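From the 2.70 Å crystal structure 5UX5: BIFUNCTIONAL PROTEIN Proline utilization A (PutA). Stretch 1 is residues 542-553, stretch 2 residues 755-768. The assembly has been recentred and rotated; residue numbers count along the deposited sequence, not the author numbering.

Stretch 1 (542-553) MTHEAGKTIAEA
Stretch 2, residues 755-768: YGHELSTTMNGLIS

No hydrogen bond crosses between these two stretches; 510 Å² of buried surface, shape and one CA-H...O contact hold them together. Stretch 1 enters as helix at Met542, passes through a linker that leaves helical geometry at Gly547 (phi/psi 74/22), runs extended through Lys548 and Thr549, and starts a new helix at Ile550. Lys548 N bonds to Met542 O at 3.2 Å, closing the linker back on the first helix. Stretch 2 has no regular helix or strand: type I turns span Tyr755 to Glu758 and Glu758 to Thr761, and an extended run from Met763 through Leu766 leads to Ile767, which turns back to -71/-20. In register, CA of Thr549 lies 4.1 Å from CA of Gly756, CA of Thr543 4.9 Å from CA of His757, and CA of Ala546 6.6 Å from CA of Ile767.

The closest backbone packing is at Gly756 (-65/-24). Its CA sits 3.4 Å from Lys548 O and 3.7 Å from Gly547 O; a CB here would point toward stretch 1 and clash with both oxygens, so glycine suits the place sterically. At Gly547 the reason differs: positive phi by itself favours glycine.

Thr549 does two jobs. With chi1 p (65°), its OG1 accepts from Glu552 N at 3.3 Å, capping the new helix, while CG2 reaches Thr761 CG2 at 3.7 Å and Asn764 OD1 at 3.6 Å. Thr761 is also divided: chi1 m (-60°) brings its OG1 within 2.6 Å of Tyr755 O, to which it donates, tying the two turns together and leaving its methyl for Thr549.

Asn764 points its CB toward stretch 1, 3.1 Å from Gly547 O. Its chi1 is p (41°) and chi2 -85°; ND2 makes a weak bond to Gly765 O at 3.3 Å, and although ND2 is also 3.4 Å from Gly547 O, the angle there is too poor for a hydrogen bond.

Apolar ends fill the flanks. Ile550 (m, t) and Leu759 (m, t) meet at CD1 to CD2, 4.0 Å; the CB of Leu759 points away, but its branched end returns to the contact. Ile767 (t, p) likewise swings its end inward, setting CD1 3.4 Å from Ala546 O.

His544 (chi1 m, chi2 94°) and His757 (chi1 p, chi2 -103°) lie with ring planes only 7° apart but centroids 5.3 Å apart, slid so far that they barely overlap. His544 NE2 comes 3.5 Å from His757 CB, and Thr543 O lies at the edge of the His757 ring.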

ATOM      1  N   MET A 542      -1.721 -17.140 -10.447  1.00 40.76           N
ATOM      2  CA  MET A 542      -1.312 -16.816  -9.090  1.00 32.02           C
ATOM      3  C   MET A 542      -2.419 -17.047  -8.087  1.00 35.54           C
ATOM      4  O   MET A 542      -2.132 -17.418  -6.948  1.00 35.70           O
ATOM      5  CB  MET A 542      -0.843 -15.372  -9.010  1.00 32.33           C
ATOM      6  CG  MET A 542       0.398 -15.153  -9.796  1.00 39.49           C
ATOM      7  SD  MET A 542       0.765 -13.429 -10.137  1.00 39.03           S
ATOM      8  CE  MET A 542       1.581 -12.928  -8.636  1.00 25.30           C
ATOM      9  N   THR A 543      -3.685 -16.835  -8.477  1.00 40.67           N
ATOM     10  CA  THR A 543      -4.793 -17.005  -7.533  1.00 30.76           C
ATOM     11  C   THR A 543      -5.189 -18.469  -7.356  1.00 37.17           C
ATOM     12  O   THR A 543      -5.792 -18.808  -6.335  1.00 48.33           O
ATOM     13  CB  THR A 543      -6.016 -16.163  -7.946  1.00 31.09           C
ATOM     14  OG1 THR A 543      -6.365 -16.410  -9.311  1.00 38.02           O
ATOM     15  CG2 THR A 543      -5.732 -14.666  -7.797  1.00 30.84           C
ATOM     16  N   HIS A 544      -4.808 -19.350  -8.287  1.00 35.61           N
ATOM     17  CA  HIS A 544      -5.075 -20.779  -8.151  1.00 34.60           C
ATOM     18  C   HIS A 544      -3.837 -21.530  -7.650  1.00 41.57           C
ATOM     19  O   HIS A 544      -3.839 -22.053  -6.529  1.00 35.13           O
ATOM     20  CB  HIS A 544      -5.578 -21.336  -9.481  1.00 35.69           C
ATOM     21  CG  HIS A 544      -6.903 -20.768  -9.875  1.00 47.12           C
ATOM     22  ND1 HIS A 544      -7.025 -19.674 -10.707  1.00 50.56           N
ATOM     23  CD2 HIS A 544      -8.162 -21.101  -9.505  1.00 42.84           C
ATOM     24  CE1 HIS A 544      -8.301 -19.370 -10.843  1.00 46.85           C
ATOM     25  NE2 HIS A 544      -9.011 -20.220 -10.125  1.00 42.00           N
ATOM     26  N   GLU A 545      -2.761 -21.578  -8.447  1.00 40.73           N
ATOM     27  CA  GLU A 545      -1.604 -22.381  -8.059  1.00 34.57           C
ATOM     28  C   GLU A 545      -0.947 -21.828  -6.805  1.00 34.46           C
ATOM     29  O   GLU A 545      -0.618 -22.585  -5.885  1.00 49.18           O
ATOM     30  CB  GLU A 545      -0.596 -22.466  -9.196  1.00 34.38           C
ATOM     31  CG  GLU A 545       0.464 -23.529  -8.944  1.00 38.79           C
ATOM     32  CD  GLU A 545       1.601 -23.483  -9.923  1.00 45.95           C
ATOM     33  OE1 GLU A 545       2.056 -24.558 -10.372  1.00 47.00           O
ATOM     34  OE2 GLU A 545       2.026 -22.363 -10.261  1.00 52.26           O
ATOM     35  N   ALA A 546      -0.738 -20.513  -6.747  1.00 35.34           N
ATOM     36  CA  ALA A 546      -0.111 -19.919  -5.569  1.00 36.37           C
ATOM     37  C   ALA A 546      -1.099 -19.622  -4.446  1.00 35.66           C
ATOM     38  O   ALA A 546      -0.673 -19.480  -3.297  1.00 44.47           O
ATOM     39  CB  ALA A 546       0.627 -18.632  -5.956  1.00 43.01           C
ATOM     40  N   GLY A 547      -2.399 -19.563  -4.722  1.00 37.39           N
ATOM     41  CA  GLY A 547      -3.361 -19.340  -3.657  1.00 34.39           C
ATOM     42  C   GLY A 547      -3.430 -17.926  -3.110  1.00 39.11           C
ATOM     43  O   GLY A 547      -3.860 -17.741  -1.968  1.00 40.32           O
ATOM     44  N   LYS A 548      -2.987 -16.927  -3.874  1.00 39.32           N
ATOM     45  CA  LYS A 548      -3.025 -15.525  -3.472  1.00 35.46           C
ATOM     46  C   LYS A 548      -4.350 -14.875  -3.872  1.00 35.27           C
ATOM     47  O   LYS A 548      -4.961 -15.237  -4.875  1.00 36.18           O
ATOM     48  CB  LYS A 548      -1.855 -14.766  -4.116  1.00 27.53           C
ATOM     49  CG  LYS A 548      -0.534 -15.501  -3.950  1.00 34.22           C
ATOM     50  CD  LYS A 548       0.686 -14.670  -4.356  1.00 35.13           C
ATOM     51  CE  LYS A 548       0.789 -13.417  -3.521  1.00 38.91           C
ATOM     52  NZ  LYS A 548       2.093 -12.761  -3.564  1.00 24.85           N
ATOM     53  N   THR A 549      -4.780 -13.887  -3.091  1.00 31.73           N
ATOM     54  CA  THR A 549      -5.890 -13.050  -3.530  1.00 27.88           C
ATOM     55  C   THR A 549      -5.433 -12.104  -4.635  1.00 32.61           C
ATOM     56  O   THR A 549      -4.240 -11.889  -4.844  1.00 39.08           O
ATOM     57  CB  THR A 549      -6.463 -12.232  -2.372  1.00 27.60           C
ATOM     58  OG1 THR A 549      -5.490 -11.284  -1.895  1.00 27.71           O
ATOM     59  CG2 THR A 549      -6.915 -13.150  -1.229  1.00 28.59           C
ATOM     60  N   ILE A 550      -6.401 -11.565  -5.376  1.00 34.62           N
ATOM     61  CA  ILE A 550      -6.090 -10.514  -6.338  1.00 26.28           C
ATOM     62  C   ILE A 550      -5.397  -9.342  -5.651  1.00 35.18           C
ATOM     63  O   ILE A 550      -4.421  -8.766  -6.175  1.00 32.02           O
ATOM     64  CB  ILE A 550      -7.361 -10.060  -7.060  1.00 36.02           C
ATOM     65  CG1 ILE A 550      -7.973 -11.197  -7.854  1.00 39.65           C
ATOM     66  CG2 ILE A 550      -7.053  -8.949  -8.002  1.00 38.85           C
ATOM     67  CD1 ILE A 550      -9.062 -10.704  -8.786  1.00 38.90           C
ATOM     68  N   ALA A 551      -5.883  -8.962  -4.468  1.00 35.25           N
ATOM     69  CA  ALA A 551      -5.333  -7.783  -3.821  1.00 24.35           C
ATOM     70  C   ALA A 551      -3.854  -7.971  -3.514  1.00 35.30           C
ATOM     71  O   ALA A 551      -3.097  -6.991  -3.469  1.00 36.61           O
ATOM     72  CB  ALA A 551      -6.119  -7.444  -2.551  1.00 24.53           C
ATOM     73  N   GLU A 552      -3.421  -9.217  -3.333  1.00 28.05           N
ATOM     74  CA  GLU A 552      -2.020  -9.526  -3.091  1.00 27.91           C
ATOM     75  C   GLU A 552      -1.272  -9.833  -4.382  1.00 30.49           C
ATOM     76  O   GLU A 552      -0.128  -9.402  -4.559  1.00 40.73           O
ATOM     77  CB  GLU A 552      -1.904 -10.716  -2.133  1.00 31.07           C
ATOM     78  CG  GLU A 552      -2.361 -10.444  -0.713  1.00 33.58           C
ATOM     79  CD  GLU A 552      -1.354  -9.650   0.092  1.00 42.20           C
ATOM     80  OE1 GLU A 552      -0.155  -9.687  -0.256  1.00 46.46           O
ATOM     81  OE2 GLU A 552      -1.750  -9.002   1.085  1.00 49.08           O
ATOM     82  N   ALA A 553      -1.905 -10.532  -5.319  1.00 29.87           N
ATOM     83  CA  ALA A 553      -1.192 -10.920  -6.531  1.00 28.63           C
ATOM     84  C   ALA A 553      -1.005  -9.750  -7.507  1.00 33.55           C
ATOM     85  O   ALA A 553       0.025  -9.686  -8.183  1.00 31.85           O
ATOM     86  CB  ALA A 553      -1.921 -12.082  -7.194  1.00 26.07           C
ATOM     87  N   TYR A 755      -9.964 -19.425   0.036  1.00 42.78           N
ATOM     88  CA  TYR A 755      -8.997 -19.595  -1.043  1.00 35.33           C
ATOM     89  C   TYR A 755      -8.780 -18.282  -1.788  1.00 38.20           C
ATOM     90  O   TYR A 755      -9.659 -17.418  -1.845  1.00 36.73           O
ATOM     91  CB  TYR A 755      -9.454 -20.681  -2.027  1.00 36.60           C
ATOM     92  CG  TYR A 755      -9.446 -22.053  -1.417  1.00 40.18           C
ATOM     93  CD1 TYR A 755      -8.251 -22.697  -1.124  1.00 41.42           C
ATOM     94  CD2 TYR A 755     -10.642 -22.686  -1.069  1.00 39.63           C
ATOM     95  CE1 TYR A 755      -8.242 -23.946  -0.524  1.00 47.65           C
ATOM     96  CE2 TYR A 755     -10.639 -23.920  -0.474  1.00 41.18           C
ATOM     97  CZ  TYR A 755      -9.441 -24.545  -0.199  1.00 52.67           C
ATOM     98  OH  TYR A 755      -9.446 -25.784   0.390  1.00 75.39           O
ATOM     99  N   GLY A 756      -7.587 -18.141  -2.375  1.00 39.92           N
ATOM    100  CA  GLY A 756      -7.271 -16.909  -3.080  1.00 34.17           C
ATOM    101  C   GLY A 756      -8.131 -16.668  -4.305  1.00 41.95           C
ATOM    102  O   GLY A 756      -8.319 -15.515  -4.697  1.00 50.32           O
ATOM    103  N   HIS A 757      -8.694 -17.723  -4.889  1.00 43.03           N
ATOM    104  CA  HIS A 757      -9.478 -17.596  -6.109  1.00 41.77           C
ATOM    105  C   HIS A 757     -10.937 -17.222  -5.836  1.00 47.82           C
ATOM    106  O   HIS A 757     -11.739 -17.174  -6.776  1.00 47.43           O
ATOM    107  CB  HIS A 757      -9.419 -18.897  -6.914  1.00 34.98           C
ATOM    108  CG  HIS A 757     -10.084 -20.052  -6.234  1.00 47.32           C
ATOM    109  ND1 HIS A 757      -9.379 -21.053  -5.596  1.00 48.27           N
ATOM    110  CD2 HIS A 757     -11.395 -20.341  -6.045  1.00 49.80           C
ATOM    111  CE1 HIS A 757     -10.221 -21.927  -5.074  1.00 38.34           C
ATOM    112  NE2 HIS A 757     -11.451 -21.512  -5.327  1.00 48.58           N
ATOM    113  N   GLU A 758     -11.289 -16.955  -4.581  1.00 48.77           N
ATOM    114  CA  GLU A 758     -12.626 -16.513  -4.200  1.00 41.03           C
ATOM    115  C   GLU A 758     -12.592 -15.012  -3.929  1.00 32.70           C
ATOM    116  O   GLU A 758     -11.983 -14.574  -2.951  1.00 40.29           O
ATOM    117  CB  GLU A 758     -13.116 -17.274  -2.965  1.00 35.11           C
ATOM    118  CG  GLU A 758     -13.660 -18.678  -3.239  1.00 53.24           C
ATOM    119  CD  GLU A 758     -14.855 -18.695  -4.205  1.00 61.37           C
ATOM    120  OE1 GLU A 758     -15.551 -17.663  -4.348  1.00 69.66           O
ATOM    121  OE2 GLU A 758     -15.099 -19.750  -4.832  1.00 58.79           O
ATOM    122  N   LEU A 759     -13.295 -14.237  -4.757  1.00 32.44           N
ATOM    123  CA  LEU A 759     -13.242 -12.775  -4.677  1.00 35.32           C
ATOM    124  C   LEU A 759     -13.489 -12.233  -3.276  1.00 35.18           C
ATOM    125  O   LEU A 759     -12.929 -11.190  -2.913  1.00 41.58           O
ATOM    126  CB  LEU A 759     -14.259 -12.163  -5.633  1.00 42.04           C
ATOM    127  CG  LEU A 759     -13.944 -12.332  -7.112  1.00 40.20           C
ATOM    128  CD1 LEU A 759     -15.168 -11.975  -7.965  1.00 32.04           C
ATOM    129  CD2 LEU A 759     -12.766 -11.421  -7.432  1.00 33.39           C
ATOM    130  N   SER A 760     -14.297 -12.922  -2.471  1.00 31.90           N
ATOM    131  CA  SER A 760     -14.653 -12.414  -1.152  1.00 31.78           C
ATOM    132  C   SER A 760     -13.559 -12.609  -0.127  1.00 39.22           C
ATOM    133  O   SER A 760     -13.605 -11.943   0.912  1.00 52.65           O
ATOM    134  CB  SER A 760     -15.927 -13.082  -0.636  1.00 33.10           C
ATOM    135  OG  SER A 760     -15.818 -14.487  -0.666  1.00 41.81           O
ATOM    136  N   THR A 761     -12.607 -13.519  -0.389  1.00 31.69           N
ATOM    137  CA  THR A 761     -11.457 -13.741   0.487  1.00 31.44           C
ATOM    138  C   THR A 761     -10.673 -12.455   0.720  1.00 40.96           C
ATOM    139  O   THR A 761     -10.254 -11.778  -0.233  1.00 32.59           O
ATOM    140  CB  THR A 761     -10.502 -14.793  -0.112  1.00 31.73           C
ATOM    141  OG1 THR A 761     -11.164 -16.046  -0.284  1.00 44.54           O
ATOM    142  CG2 THR A 761      -9.340 -15.015   0.800  1.00 32.83           C
ATOM    143  N   THR A 762     -10.433 -12.150   1.996  1.00 37.66           N
ATOM    144  CA  THR A 762      -9.539 -11.077   2.385  1.00 33.56           C
ATOM    145  C   THR A 762      -8.317 -11.571   3.150  1.00 37.24           C
ATOM    146  O   THR A 762      -7.412 -10.768   3.409  1.00 39.89           O
ATOM    147  CB  THR A 762     -10.298 -10.014   3.213  1.00 33.32           C
ATOM    148  OG1 THR A 762     -11.130 -10.642   4.196  1.00 42.16           O
ATOM    149  CG2 THR A 762     -11.196  -9.210   2.307  1.00 28.45           C
ATOM    150  N   MET A 763      -8.277 -12.848   3.555  1.00 37.79           N
ATOM    151  CA  MET A 763      -7.037 -13.519   3.962  1.00 36.82           C
ATOM    152  C   MET A 763      -7.040 -14.916   3.363  1.00 44.13           C
ATOM    153  O   MET A 763      -7.889 -15.738   3.718  1.00 47.04           O
ATOM    154  CB  MET A 763      -6.840 -13.617   5.474  1.00 30.84           C
ATOM    155  CG  MET A 763      -5.460 -14.187   5.766  1.00 39.67           C
ATOM    156  SD  MET A 763      -5.236 -14.996   7.327  1.00 48.40           S
ATOM    157  CE  MET A 763      -5.379 -13.624   8.395  1.00 39.31           C
ATOM    158  N   ASN A 764      -6.098 -15.174   2.452  1.00 35.27           N
ATOM    159  CA  ASN A 764      -6.050 -16.421   1.707  1.00 34.93           C
ATOM    160  C   ASN A 764      -5.526 -17.575   2.570  1.00 41.77           C
ATOM    161  O   ASN A 764      -5.210 -17.426   3.760  1.00 32.67           O
ATOM    162  CB  ASN A 764      -5.225 -16.231   0.434  1.00 34.16           C
ATOM    163  CG  ASN A 764      -3.964 -15.392   0.658  1.00 37.01           C
ATOM    164  OD1 ASN A 764      -3.990 -14.142   0.627  1.00 38.95           O
ATOM    165  ND2 ASN A 764      -2.855 -16.077   0.870  1.00 43.64           N
ATOM    166  N   GLY A 765      -5.437 -18.758   1.944  1.00 46.68           N
ATOM    167  CA  GLY A 765      -4.949 -19.942   2.613  1.00 34.56           C
ATOM    168  C   GLY A 765      -3.441 -20.077   2.509  1.00 42.97           C
ATOM    169  O   GLY A 765      -2.744 -19.232   1.949  1.00 38.58           O
ATOM    170  N   LEU A 766      -2.929 -21.161   3.077  1.00 41.24           N
ATOM    171  CA  LEU A 766      -1.502 -21.415   3.038  1.00 40.53           C
ATOM    172  C   LEU A 766      -1.142 -22.216   1.796  1.00 44.06           C
ATOM    173  O   LEU A 766      -1.998 -22.815   1.139  1.00 51.93           O
ATOM    174  CB  LEU A 766      -1.028 -22.151   4.285  1.00 41.26           C
ATOM    175  CG  LEU A 766      -1.378 -21.587   5.659  1.00 41.59           C
ATOM    176  CD1 LEU A 766      -1.002 -22.658   6.674  1.00 37.44           C
ATOM    177  CD2 LEU A 766      -0.709 -20.210   5.975  1.00 34.47           C
ATOM    178  N   ILE A 767       0.151 -22.188   1.466  1.00 40.96           N
ATOM    179  CA  ILE A 767       0.654 -22.851   0.273  1.00 37.39           C
ATOM    180  C   ILE A 767       0.633 -24.361   0.426  1.00 40.89           C
ATOM    181  O   ILE A 767       0.676 -25.086  -0.575  1.00 43.37           O
ATOM    182  CB  ILE A 767       2.070 -22.327  -0.039  1.00 38.72           C
ATOM    183  CG1 ILE A 767       2.445 -22.635  -1.483  1.00 33.26           C
ATOM    184  CG2 ILE A 767       3.074 -22.841   0.970  1.00 39.86           C
ATOM    185  CD1 ILE A 767       1.583 -21.830  -2.480  1.00 33.35           C
ATOM    186  N   SER A 768       0.583 -24.846   1.668  1.00 43.70           N
ATOM    187  CA  SER A 768       0.571 -26.248   2.063  1.00 41.93           C
ATOM    188  C   SER A 768       0.396 -26.300   3.571  1.00 42.27           C
ATOM    189  O   SER A 768       0.623 -25.293   4.245  1.00 52.03           O
ATOM    190  CB  SER A 768       1.864 -26.945   1.663  1.00 51.66           C
ATOM    191  OG  SER A 768       2.951 -26.369   2.373  1.00 65.42           O
TER